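Side-chain contacts in ATP-dependent Clp protease proteolytic subunit (Plasmodium falciparum, PDB 4GM2), which forms an inactive subunit of the apicoplast-localized caseinolytic protease complex and belongs to the ClpP-like S14 peptidase family: residues A[41-44]-A[45-49]; A[163-166]-A[167-171]. One frame throughout, in Å; residues are numbered along the deposited sequence.

Interaction 1 of 2, residues A[41-44]-A[45-49]; sequences ISEQ and IISQL
Ser47 and Glu43, one helical turn apart, are joined twice through a single acceptor. The backbone N of Ser47 donates to Glu43 O, and Ser47 OG reaches the same oxygen at 2.9 Å. The hydroxyl arrives there because chi1 of -70° sets OG beside its own backbone N and folds it back toward the preceding turn. The two donors come from opposite faces of the carbonyl plane, OG tilted 35° from it, so Glu43 O is gripped between them. The carboxylate of Glu43 plays no part in this grip: its OE1 is hydrogen-bonded to Ser34 OG of the second subunit, and Phe32 of that subunit packs on both Ser47 and Ile46.

All of these residues belong to helix 39-55, the connection of the beta-alpha-beta unit formed with the parallel strands 30-33 and 61-67. Ile45 and Ile46 pack on helix 81-94, where both touch Ile88, while Ile41 meets Leu33 of strand 30-33. Between Ile41 and Ile45 the apolar contact is made by branch ends, Ile41 CG2 lying 3.9 Å from Ile45 CD1, with the two side chains set at a slant to each other. Each isoleucine of the second segment also runs its CG1 arm back over the carbonyl of the fourth residue before it: Ile45 CG1 is 3.4 Å from Ile41 O, and Ile46 CG1 is 3.4 Å from Ser42 O. Gln48 follows the same course, its CG placed on the N side by chi1 of -78°, and brings its amide to within 3.8 Å of Gln44 CB, measured from NE2. Gln48 also touches Ile31 of strand 30-33.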
ATOM      1  N   ILE A  41      15.181  -5.055 -12.908  1.00 70.78           N
ATOM      2  CA  ILE A  41      16.112  -5.865 -12.118  1.00 66.84           C
ATOM      3  C   ILE A  41      17.549  -5.396 -12.328  1.00 67.26           C
ATOM      4  O   ILE A  41      18.295  -5.229 -11.361  1.00 64.79           O
ATOM      5  CB  ILE A  41      15.967  -7.379 -12.424  1.00 65.33           C
ATOM      6  CG1 ILE A  41      14.641  -7.928 -11.868  1.00 65.47           C
ATOM      7  CG2 ILE A  41      17.167  -8.170 -11.913  1.00 62.69           C
ATOM      8  CD1 ILE A  41      14.467  -7.838 -10.364  1.00 63.84           C
ATOM      9  N   SER A  42      17.925  -5.170 -13.586  1.00 71.19           N
ATOM     10  CA  SER A  42      19.277  -4.712 -13.912  1.00 71.40           C
ATOM     11  C   SER A  42      19.530  -3.318 -13.346  1.00 71.14           C
ATOM     12  O   SER A  42      20.652  -2.984 -12.966  1.00 73.80           O
ATOM     13  CB  SER A  42      19.543  -4.768 -15.422  1.00 72.52           C
ATOM     14  OG  SER A  42      18.577  -4.043 -16.162  1.00 76.46           O
ATOM     15  N   GLU A  43      18.469  -2.521 -13.269  1.00 72.59           N
ATOM     16  CA  GLU A  43      18.525  -1.217 -12.625  1.00 73.93           C
ATOM     17  C   GLU A  43      18.778  -1.355 -11.121  1.00 72.34           C
ATOM     18  O   GLU A  43      19.556  -0.595 -10.550  1.00 72.30           O
ATOM     19  CB  GLU A  43      17.227  -0.462 -12.885  1.00 80.22           C
ATOM     20  CG  GLU A  43      17.017   0.762 -12.016  1.00 89.67           C
ATOM     21  CD  GLU A  43      15.575   1.211 -12.030  1.00102.78           C
ATOM     22  OE1 GLU A  43      15.121   1.740 -13.074  1.00104.71           O
ATOM     23  OE2 GLU A  43      14.894   1.023 -10.995  1.00108.22           O
ATOM     24  N   GLN A  44      18.126  -2.334 -10.499  1.00 70.85           N
ATOM     25  CA  GLN A  44      18.276  -2.595  -9.069  1.00 68.90           C
ATOM     26  C   GLN A  44      19.663  -3.115  -8.697  1.00 67.00           C
ATOM     27  O   GLN A  44      20.207  -2.737  -7.660  1.00 66.64           O
ATOM     28  CB  GLN A  44      17.216  -3.579  -8.591  1.00 70.54           C
ATOM     29  CG  GLN A  44      15.849  -2.963  -8.373  1.00 76.28           C
ATOM     30  CD  GLN A  44      14.777  -4.004  -8.112  1.00 81.66           C
ATOM     31  OE1 GLN A  44      15.072  -5.138  -7.717  1.00 84.43           O
ATOM     32  NE2 GLN A  44      13.524  -3.626  -8.333  1.00 83.06           N
ATOM     33  N   ILE A  45      20.219  -3.989  -9.536  1.00 63.82           N
ATOM     34  CA  ILE A  45      21.568  -4.513  -9.335  1.00 60.33           C
ATOM     35  C   ILE A  45      22.595  -3.380  -9.368  1.00 60.94           C
ATOM     36  O   ILE A  45      23.427  -3.265  -8.465  1.00 63.50           O
ATOM     37  CB  ILE A  45      21.916  -5.597 -10.376  1.00 59.09           C
ATOM     38  CG1 ILE A  45      21.018  -6.824 -10.178  1.00 59.85           C
ATOM     39  CG2 ILE A  45      23.386  -5.993 -10.283  1.00 57.57           C
ATOM     40  CD1 ILE A  45      20.978  -7.772 -11.361  1.00 59.65           C
ATOM     41  N   ILE A  46      22.524  -2.540 -10.397  1.00 60.08           N
ATOM     42  CA  ILE A  46      23.420  -1.392 -10.512  1.00 60.09           C
ATOM     43  C   ILE A  46      23.242  -0.437  -9.327  1.00 61.19           C
ATOM     44  O   ILE A  46      24.226   0.023  -8.744  1.00 63.57           O
ATOM     45  CB  ILE A  46      23.249  -0.660 -11.863  1.00 61.39           C
ATOM     46  CG1 ILE A  46      23.740  -1.554 -13.007  1.00 63.17           C
ATOM     47  CG2 ILE A  46      24.012   0.658 -11.871  1.00 60.00           C
ATOM     48  CD1 ILE A  46      23.279  -1.125 -14.387  1.00 67.47           C
ATOM     49  N   SER A  47      21.991  -0.163  -8.960  1.00 61.16           N
ATOM     50  CA  SER A  47      21.705   0.716  -7.830  1.00 61.90           C
ATOM     51  C   SER A  47      22.305   0.190  -6.529  1.00 61.65           C
ATOM     52  O   SER A  47      22.893   0.953  -5.765  1.00 61.17           O
ATOM     53  CB  SER A  47      20.203   0.928  -7.668  1.00 62.67           C
ATOM     54  OG  SER A  47      19.701   1.709  -8.732  1.00 67.17           O
ATOM     55  N   GLN A  48      22.160  -1.113  -6.296  1.00 60.32           N
ATOM     56  CA  GLN A  48      22.680  -1.750  -5.099  1.00 61.47           C
ATOM     57  C   GLN A  48      24.205  -1.806  -5.094  1.00 63.20           C
ATOM     58  O   GLN A  48      24.832  -1.620  -4.042  1.00 62.76           O
ATOM     59  CB  GLN A  48      22.092  -3.145  -4.936  1.00 63.57           C
ATOM     60  CG  GLN A  48      20.672  -3.150  -4.392  1.00 64.72           C
ATOM     61  CD  GLN A  48      20.011  -4.502  -4.543  1.00 66.30           C
ATOM     62  OE1 GLN A  48      20.424  -5.482  -3.925  1.00 70.23           O
ATOM     63  NE2 GLN A  48      18.985  -4.562  -5.373  1.00 67.01           N
ATOM     64  N   LEU A  49      24.792  -2.055  -6.265  1.00 62.63           N
ATOM     65  CA  LEU A  49      26.248  -2.009  -6.427  1.00 61.45           C
ATOM     66  C   LEU A  49      26.812  -0.625  -6.106  1.00 61.94           C
ATOM     67  O   LEU A  49      27.756  -0.501  -5.316  1.00 64.33           O
ATOM     68  CB  LEU A  49      26.666  -2.454  -7.829  1.00 58.97           C
ATOM     69  CG  LEU A  49      26.701  -3.968  -8.055  1.00 60.62           C
ATOM     70  CD1 LEU A  49      26.866  -4.291  -9.533  1.00 59.50           C
ATOM     71  CD2 LEU A  49      27.793  -4.637  -7.229  1.00 60.79           C
TER

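Interaction 2 of 2, residues A[163-166]-A[167-171]; sequences IEII and SKNTE
From Ile163 to Ile166, each carbonyl O accepts the backbone N of the fourth residue onward, Ser167 to Thr170, and Glu171 then leaves helical geometry with a positive phi of 61°. Two of these carbonyls take a side-chain hydroxyl as well. Ser167 OG lies 2.7 Å from Ile163 O, above the carbonyl plane and on the face opposite Ser167 N. Thr170 OG1 is likewise 2.7 Å from Ile166 O. Here chi1 of 58° wedges the hydroxyl between backbone N and carbonyl carbon, which leaves CG2 beside N and 3.4 Å from the same Ile166 O.

This is the C-terminal end of helix 148-170, the long helix that in ClpP relatives forms the handle of the subunit. Its last turn packs on helix 174-180, where Ser167 and Thr170 both touch Ile177. On another side Ile165 and Asn169 run alongside each other in the same direction, Ile165 CG2 standing 3.6 Å from Asn169 ND2. That amide nitrogen is held by hydrogen bonds to Ser116 OG and Ser117 OG, while Ile165 and Ile166 share Ile113 of helix 110-116.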
ATOM      1  N   ILE A 163      31.463 -11.292 -26.683  1.00 82.71           N
ATOM      2  CA  ILE A 163      32.543 -12.243 -26.965  1.00 85.08           C
ATOM      3  C   ILE A 163      33.799 -11.859 -26.179  1.00 86.37           C
ATOM      4  O   ILE A 163      34.490 -12.723 -25.644  1.00 86.76           O
ATOM      5  CB  ILE A 163      32.854 -12.345 -28.477  1.00 87.09           C
ATOM      6  CG1 ILE A 163      31.673 -12.981 -29.224  1.00 88.50           C
ATOM      7  CG2 ILE A 163      34.119 -13.158 -28.719  1.00 88.65           C
ATOM      8  CD1 ILE A 163      31.802 -12.966 -30.735  1.00 90.48           C
ATOM      9  N   GLU A 164      34.061 -10.554 -26.096  1.00 88.89           N
ATOM     10  CA  GLU A 164      35.236 -10.006 -25.420  1.00 89.69           C
ATOM     11  C   GLU A 164      35.219 -10.286 -23.915  1.00 84.79           C
ATOM     12  O   GLU A 164      36.233 -10.685 -23.337  1.00 85.69           O
ATOM     13  CB  GLU A 164      35.314  -8.501 -25.678  1.00 95.44           C
ATOM     14  CG  GLU A 164      36.720  -7.936 -25.744  1.00105.74           C
ATOM     15  CD  GLU A 164      36.782  -6.627 -26.514  1.00113.04           C
ATOM     16  OE1 GLU A 164      37.270  -5.631 -25.939  1.00116.60           O
ATOM     17  OE2 GLU A 164      36.344  -6.590 -27.690  1.00114.29           O
ATOM     18  N   ILE A 165      34.060 -10.074 -23.295  1.00 79.10           N
ATOM     19  CA  ILE A 165      33.860 -10.336 -21.871  1.00 72.94           C
ATOM     20  C   ILE A 165      34.035 -11.825 -21.544  1.00 74.82           C
ATOM     21  O   ILE A 165      34.795 -12.176 -20.641  1.00 74.40           O
ATOM     22  CB  ILE A 165      32.480  -9.817 -21.399  1.00 70.17           C
ATOM     23  CG1 ILE A 165      32.430  -8.286 -21.502  1.00 69.19           C
ATOM     24  CG2 ILE A 165      32.166 -10.279 -19.981  1.00 68.22           C
ATOM     25  CD1 ILE A 165      31.043  -7.685 -21.391  1.00 67.54           C
ATOM     26  N   ILE A 166      33.350 -12.695 -22.288  1.00 74.99           N
ATOM     27  CA  ILE A 166      33.418 -14.137 -22.046  1.00 76.34           C
ATOM     28  C   ILE A 166      34.826 -14.679 -22.300  1.00 81.04           C
ATOM     29  O   ILE A 166      35.324 -15.511 -21.535  1.00 83.69           O
ATOM     30  CB  ILE A 166      32.372 -14.911 -22.875  1.00 76.97           C
ATOM     31  CG1 ILE A 166      30.961 -14.453 -22.503  1.00 75.66           C
ATOM     32  CG2 ILE A 166      32.502 -16.414 -22.648  1.00 79.04           C
ATOM     33  CD1 ILE A 166      29.890 -14.872 -23.488  1.00 77.62           C
ATOM     34  N   SER A 167      35.464 -14.194 -23.364  1.00 83.61           N
ATOM     35  CA  SER A 167      36.850 -14.560 -23.671  1.00 85.76           C
ATOM     36  C   SER A 167      37.812 -14.201 -22.539  1.00 85.33           C
ATOM     37  O   SER A 167      38.711 -14.984 -22.223  1.00 88.68           O
ATOM     38  CB  SER A 167      37.313 -13.902 -24.968  1.00 86.81           C
ATOM     39  OG  SER A 167      36.541 -14.353 -26.062  1.00 90.35           O
ATOM     40  N   LYS A 168      37.615 -13.027 -21.940  1.00 82.05           N
ATOM     41  CA  LYS A 168      38.442 -12.572 -20.824  1.00 82.75           C
ATOM     42  C   LYS A 168      38.190 -13.388 -19.558  1.00 82.01           C
ATOM     43  O   LYS A 168      39.137 -13.796 -18.887  1.00 84.58           O
ATOM     44  CB  LYS A 168      38.221 -11.080 -20.548  1.00 84.69           C
ATOM     45  CG  LYS A 168      39.353 -10.427 -19.760  1.00 91.84           C
ATOM     46  CD  LYS A 168      39.003  -9.028 -19.265  1.00 95.65           C
ATOM     47  CE  LYS A 168      38.275  -9.065 -17.925  1.00 97.54           C
ATOM     48  NZ  LYS A 168      37.992  -7.702 -17.394  1.00100.11           N
ATOM     49  N   ASN A 169      36.915 -13.619 -19.243  1.00 79.53           N
ATOM     50  CA  ASN A 169      36.511 -14.352 -18.040  1.00 77.63           C
ATOM     51  C   ASN A 169      36.998 -15.800 -18.018  1.00 79.66           C
ATOM     52  O   ASN A 169      37.371 -16.323 -16.964  1.00 82.51           O
ATOM     53  CB  ASN A 169      34.984 -14.319 -17.870  1.00 75.27           C
ATOM     54  CG  ASN A 169      34.439 -12.917 -17.633  1.00 72.61           C
ATOM     55  OD1 ASN A 169      35.191 -11.954 -17.487  1.00 72.88           O
ATOM     56  ND2 ASN A 169      33.117 -12.800 -17.594  1.00 69.25           N
ATOM     57  N   THR A 170      36.999 -16.436 -19.185  1.00 79.46           N
ATOM     58  CA  THR A 170      37.334 -17.854 -19.302  1.00 81.20           C
ATOM     59  C   THR A 170      38.791 -18.094 -19.702  1.00 83.76           C
ATOM     60  O   THR A 170      39.243 -19.241 -19.739  1.00 85.64           O
ATOM     61  CB  THR A 170      36.424 -18.553 -20.330  1.00 82.73           C
ATOM     62  OG1 THR A 170      36.557 -17.901 -21.599  1.00 84.16           O
ATOM     63  CG2 THR A 170      34.962 -18.509 -19.885  1.00 79.60           C
ATOM     64  N   GLU A 171      39.510 -17.011 -19.998  1.00 83.67           N
ATOM     65  CA  GLU A 171      40.910 -17.058 -20.444  1.00 85.49           C
ATOM     66  C   GLU A 171      41.070 -17.838 -21.746  1.00 87.37           C
ATOM     67  O   GLU A 171      41.970 -18.668 -21.879  1.00 90.61           O
ATOM     68  CB  GLU A 171      41.824 -17.628 -19.352  1.00 87.95           C
ATOM     69  CG  GLU A 171      42.022 -16.705 -18.162  1.00 88.99           C
ATOM     70  CD  GLU A 171      42.675 -17.397 -16.983  1.00 92.64           C
ATOM     71  OE1 GLU A 171      43.199 -18.519 -17.156  1.00 96.53           O
ATOM     72  OE2 GLU A 171      42.662 -16.816 -15.877  1.00 94.38           O
TER

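How the interactions relate
Interaction 1 comes first in the sequence, on helix 39-55, and interaction 2 much later, on helix 148-170. Their centres are about 23 Å apart, with the middle of the chain between them, and their nearest atoms stay about 12 Å from each other, so neither contact touches the other. Helix 81-94 packs against both, meeting interaction 1 with one part and Ile165 with Ile86 and Val89. The two contacts are thus linked indirectly, through a shared helical neighbour within the same ClpP-type subunit. Interaction 1 also faces a second subunit, consistent with the ring assembly of this family, whereas for interaction 2 the link found to the second subunit is a long, weak ion pair from Glu164 to its Lys127.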